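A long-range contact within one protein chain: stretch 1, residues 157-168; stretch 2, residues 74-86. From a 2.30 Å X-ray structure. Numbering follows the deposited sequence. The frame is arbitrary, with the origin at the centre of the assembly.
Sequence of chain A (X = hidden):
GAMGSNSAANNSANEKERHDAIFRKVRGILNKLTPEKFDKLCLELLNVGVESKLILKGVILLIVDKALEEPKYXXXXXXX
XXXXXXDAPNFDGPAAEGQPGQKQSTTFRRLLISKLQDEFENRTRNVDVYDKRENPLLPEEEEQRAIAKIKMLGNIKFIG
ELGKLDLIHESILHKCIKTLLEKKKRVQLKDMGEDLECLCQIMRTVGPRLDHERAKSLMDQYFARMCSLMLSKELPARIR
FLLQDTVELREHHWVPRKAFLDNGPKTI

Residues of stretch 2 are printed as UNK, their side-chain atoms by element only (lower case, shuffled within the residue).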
# COMPACT_ATOMS: atom_id res chain seq x y z
N LYS A 157 -2.75 3.67 -0.08
CA LYS A 157 -1.60 4.57 -0.17
C LYS A 157 -0.29 3.85 0.15
O LYS A 157 0.75 4.12 -0.46
CB LYS A 157 -1.78 5.75 0.78
CG LYS A 157 -0.63 6.75 0.82
CD LYS A 157 -0.91 7.85 1.86
CE LYS A 157 0.25 8.83 2.01
NZ LYS A 157 0.56 9.50 0.71
N PHE A 158 -0.34 2.92 1.11
CA PHE A 158 0.86 2.16 1.47
C PHE A 158 1.22 1.20 0.34
O PHE A 158 2.40 1.00 0.02
CB PHE A 158 0.62 1.41 2.79
CG PHE A 158 1.83 0.64 3.28
CD1 PHE A 158 3.09 1.23 3.31
CD2 PHE A 158 1.70 -0.67 3.72
CE1 PHE A 158 4.21 0.52 3.75
CE2 PHE A 158 2.81 -1.39 4.17
CZ PHE A 158 4.07 -0.79 4.18
N ILE A 159 0.20 0.62 -0.29
CA ILE A 159 0.41 -0.29 -1.41
C ILE A 159 1.07 0.48 -2.55
O ILE A 159 2.04 0.02 -3.15
CB ILE A 159 -0.93 -0.91 -1.87
CG1 ILE A 159 -1.42 -1.91 -0.81
CG2 ILE A 159 -0.77 -1.60 -3.22
CD1 ILE A 159 -2.87 -2.38 -0.99
N GLY A 160 0.56 1.68 -2.83
CA GLY A 160 1.15 2.49 -3.87
C GLY A 160 2.64 2.71 -3.62
O GLY A 160 3.46 2.52 -4.53
N GLU A 161 3.00 3.08 -2.40
CA GLU A 161 4.40 3.33 -2.05
C GLU A 161 5.31 2.12 -2.19
O GLU A 161 6.49 2.25 -2.49
CB GLU A 161 4.51 3.90 -0.64
CG GLU A 161 4.05 5.35 -0.51
CD GLU A 161 4.86 6.31 -1.37
OE1 GLU A 161 4.28 6.91 -2.31
OE2 GLU A 161 6.07 6.48 -1.11
N LEU A 162 4.76 0.93 -1.96
CA LEU A 162 5.54 -0.30 -2.09
C LEU A 162 5.73 -0.63 -3.57
O LEU A 162 6.82 -1.04 -3.99
CB LEU A 162 4.83 -1.45 -1.37
CG LEU A 162 4.76 -1.40 0.17
CD1 LEU A 162 3.84 -2.49 0.67
CD2 LEU A 162 6.15 -1.55 0.77
N GLY A 163 4.67 -0.46 -4.35
CA GLY A 163 4.76 -0.74 -5.78
C GLY A 163 5.86 0.09 -6.43
O GLY A 163 6.58 -0.38 -7.31
N LYS A 164 5.99 1.33 -5.99
CA LYS A 164 7.00 2.24 -6.50
C LYS A 164 8.42 1.67 -6.36
O LYS A 164 9.30 2.00 -7.14
CB LYS A 164 6.87 3.58 -5.77
CG LYS A 164 7.85 4.67 -6.17
CD LYS A 164 7.41 5.99 -5.53
CE LYS A 164 8.55 7.00 -5.44
NZ LYS A 164 9.57 6.59 -4.41
N LEU A 165 8.62 0.81 -5.36
CA LEU A 165 9.94 0.22 -5.11
C LEU A 165 9.99 -1.25 -5.56
O LEU A 165 10.91 -1.99 -5.21
CB LEU A 165 10.27 0.30 -3.62
CG LEU A 165 10.24 1.69 -2.98
CD1 LEU A 165 10.30 1.58 -1.47
CD2 LEU A 165 11.42 2.50 -3.49
N ASP A 166 8.97 -1.64 -6.33
CA ASP A 166 8.83 -3.00 -6.86
C ASP A 166 8.69 -4.07 -5.77
O ASP A 166 9.13 -5.21 -5.95
CB ASP A 166 10.00 -3.35 -7.80
CG ASP A 166 9.60 -4.39 -8.87
OD1 ASP A 166 8.55 -4.20 -9.52
OD2 ASP A 166 10.34 -5.38 -9.07
N LEU A 167 8.07 -3.70 -4.66
CA LEU A 167 7.85 -4.63 -3.54
C LEU A 167 6.52 -5.40 -3.62
O LEU A 167 6.33 -6.37 -2.88
CB LEU A 167 7.98 -3.87 -2.21
CG LEU A 167 9.43 -3.41 -1.94
CD1 LEU A 167 9.53 -2.58 -0.65
CD2 LEU A 167 10.33 -4.65 -1.85
N ILE A 168 5.61 -4.96 -4.48
CA ILE A 168 4.34 -5.67 -4.71
C ILE A 168 4.09 -5.61 -6.22
O ILE A 168 4.72 -4.82 -6.92
CB ILE A 168 3.13 -5.06 -3.92
CG1 ILE A 168 3.05 -3.55 -4.12
CG2 ILE A 168 3.21 -5.46 -2.45
CD1 ILE A 168 2.30 -3.14 -5.37
N UNK A 74 3.66 6.29 5.10
CA UNK A 74 3.74 5.15 4.18
C UNK A 74 5.13 5.09 3.55
O UNK A 74 5.82 4.06 3.57
o UNK A 74 1.40 5.05 3.50
c UNK A 74 2.71 5.28 3.05
N UNK A 75 5.52 6.23 2.99
CA UNK A 75 6.81 6.42 2.34
C UNK A 75 7.96 5.91 3.22
O UNK A 75 8.83 5.17 2.75
c UNK A 75 6.97 7.91 2.04
o UNK A 75 8.22 8.19 1.45
N UNK A 76 7.95 6.30 4.49
CA UNK A 76 8.98 5.89 5.43
C UNK A 76 9.00 4.38 5.65
O UNK A 76 10.06 3.76 5.62
c UNK A 76 8.78 6.56 6.79
c UNK A 76 9.39 8.98 6.48
c UNK A 76 9.66 7.86 8.71
c UNK A 76 9.74 7.67 7.20
N UNK A 77 7.82 3.80 5.89
CA UNK A 77 7.74 2.37 6.13
C UNK A 77 8.08 1.57 4.88
O UNK A 77 8.66 0.48 4.96
c UNK A 77 6.82 2.71 9.03
c UNK A 77 4.48 4.20 9.15
c UNK A 77 6.34 1.99 6.65
c UNK A 77 5.97 2.72 7.92
o UNK A 77 5.06 4.94 11.34
c UNK A 77 4.80 3.47 8.00
c UNK A 77 5.35 4.19 10.23
c UNK A 77 6.52 3.44 10.18
N UNK A 78 7.74 2.12 3.71
CA UNK A 78 8.04 1.45 2.45
C UNK A 78 9.55 1.33 2.27
O UNK A 78 10.05 0.33 1.75
c UNK A 78 7.43 2.22 1.28
N UNK A 79 10.28 2.36 2.70
CA UNK A 79 11.73 2.37 2.59
C UNK A 79 12.32 1.34 3.56
O UNK A 79 13.33 0.70 3.27
c UNK A 79 12.27 3.76 2.91
n UNK A 79 14.76 3.17 0.38
c UNK A 79 13.78 3.94 0.87
o UNK A 79 13.01 4.56 0.14
c UNK A 79 13.68 4.02 2.39
N UNK A 80 11.67 1.18 4.71
CA UNK A 80 12.13 0.21 5.70
C UNK A 80 11.99 -1.21 5.12
O UNK A 80 12.87 -2.06 5.31
c UNK A 80 13.15 -0.12 8.62
c UNK A 80 11.31 0.35 6.98
c UNK A 80 11.73 -0.48 8.19
c UNK A 80 10.74 -0.22 9.32
N UNK A 81 10.90 -1.45 4.41
CA UNK A 81 10.68 -2.76 3.80
C UNK A 81 11.73 -3.04 2.72
O UNK A 81 12.19 -4.18 2.57
c UNK A 81 9.26 -2.84 3.23
s UNK A 81 7.95 -2.93 4.51
N UNK A 82 12.12 -2.00 1.98
CA UNK A 82 13.12 -2.16 0.92
C UNK A 82 14.46 -2.64 1.48
O UNK A 82 15.06 -3.57 0.95
c UNK A 82 14.56 0.59 -1.48
c UNK A 82 14.50 -0.80 -0.83
c UNK A 82 14.31 -1.88 -1.90
c UNK A 82 13.33 -0.84 0.18
N UNK A 83 14.92 -2.00 2.55
CA UNK A 83 16.19 -2.36 3.19
C UNK A 83 16.17 -3.82 3.66
O UNK A 83 17.13 -4.56 3.43
n UNK A 83 18.69 0.79 4.12
c UNK A 83 16.33 0.05 4.07
c UNK A 83 16.45 -1.44 4.39
n UNK A 83 19.41 -1.39 3.98
c UNK A 83 19.56 -0.16 4.44
n UNK A 83 20.57 0.12 5.26
c UNK A 83 17.52 0.59 3.27
N UNK A 84 15.09 -4.22 4.31
CA UNK A 84 14.96 -5.59 4.81
C UNK A 84 14.91 -6.59 3.66
O UNK A 84 15.50 -7.67 3.74
c UNK A 84 13.75 -4.96 7.00
c UNK A 84 14.84 -5.55 7.87
c UNK A 84 12.41 -5.03 7.72
c UNK A 84 13.70 -5.73 5.68
N UNK A 85 14.22 -6.23 2.58
CA UNK A 85 14.11 -7.11 1.43
C UNK A 85 15.48 -7.40 0.81
O UNK A 85 15.74 -8.51 0.34
c UNK A 85 13.20 -6.49 0.37
N UNK A 86 16.34 -6.39 0.83
CA UNK A 86 17.66 -6.54 0.24
C UNK A 86 18.69 -7.19 1.15
O UNK A 86 19.55 -7.93 0.69
c UNK A 86 17.26 -4.46 -1.22
c UNK A 86 17.86 -3.18 -1.81
o UNK A 86 17.74 -2.98 -3.04
c UNK A 86 18.19 -5.18 -0.24
o UNK A 86 18.44 -2.37 -1.05

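Position 74 opens the helix of stretch 2 with a side chain of one carbon and one oxygen. Its CB points toward stretch 1 and lies 3.8 Å from Glu 161 CG; the oxygen sits 3.6 Å from Phe 158 CA and 3.8 Å from Lys 157 CG. A single carbon ending in a hydroxyl is serine, and OG of Ser 74 is hydrogen-bonded elsewhere in the structure. Position 75 has the same composition, one carbon then one oxygen. Its side chain points away overall, yet its CB is 3.6 Å from Glu 161 OE2, a contact with carbon; this residue is also serine, Ser 75.

Position 76 carries four carbons forked at the second, directed away and touching nothing on stretch 1. The fork after a single methylene identifies Leu 76. At position 77 one carbon leads to a six-carbon ring bearing an oxygen. The CB lies 3.9 Å from Phe 158 CE1, but the ring then leads away from stretch 1; the hydroxylated ring is the signature of tyrosine, Tyr 77.

Position 78 has a single side-chain carbon. Its CA-to-CB bond points toward stretch 1, with CB 3.9 Å from Glu 161 CB and 4.0 Å from both Leu 162 CD2 and Leu 165 CD1. A lone methyl makes it Ala 78. Position 79 shows three carbons, the last carrying one oxygen and one nitrogen. It starts away from stretch 1, but its end turns back until the oxygen is 4.3 Å from Leu 165 CD1; the terminal amide identifies Gln 79.

Position 80 is another four-carbon side chain forked at the second atom, without a contact here: Leu 80. At position 81 one carbon is followed by sulfur. The CB lies 3.9 Å from Leu 167 CD1 and 4.2 Å from Leu 162 CD2, while the sulfur is 4.4 Å from Phe 158 CZ, near the plane of the ring; the residue is cysteine, Cys 81.

Position 82 again has four carbons forked at the second, and one branch carbon meets stretch 1 at 4.2 Å from Leu 165 CD2. It is leucine, and the approaching atom is CD2 of Leu 82. Position 83, three carbons, a nitrogen and a carbon with two more nitrogens, is out of reach and is Arg 83. So is position 84, whose four forked carbons give Leu 84. The lone carbon of position 85, its CB, lies 4.1 Å from Leu 167 CD2 and defines Ala 85. Position 86 ends with three carbons, the third bearing two oxygens, also out of reach: Glu 86.

The two helices cross at 44°, 8.7 Å apart at closest approach. Small residues at 74 and 78 accompany the tightest backbone spacing, with CA of Phe 158 only 5.0 Å from CA of Ser 74 and CA of Leu 162 5.5 Å from CA of Ala 78. A type I turn from Gly 163 to Asp 166 precedes Leu 167, which extends the apolar packing to Ala 85. No hydrogen bond links the stretches; the contact rests on packing of side chains against one another and against the backbone, burying 573 Å² summed over both sides.

Stretch 2, residues 74-86: SSLYAQLCLRLAE
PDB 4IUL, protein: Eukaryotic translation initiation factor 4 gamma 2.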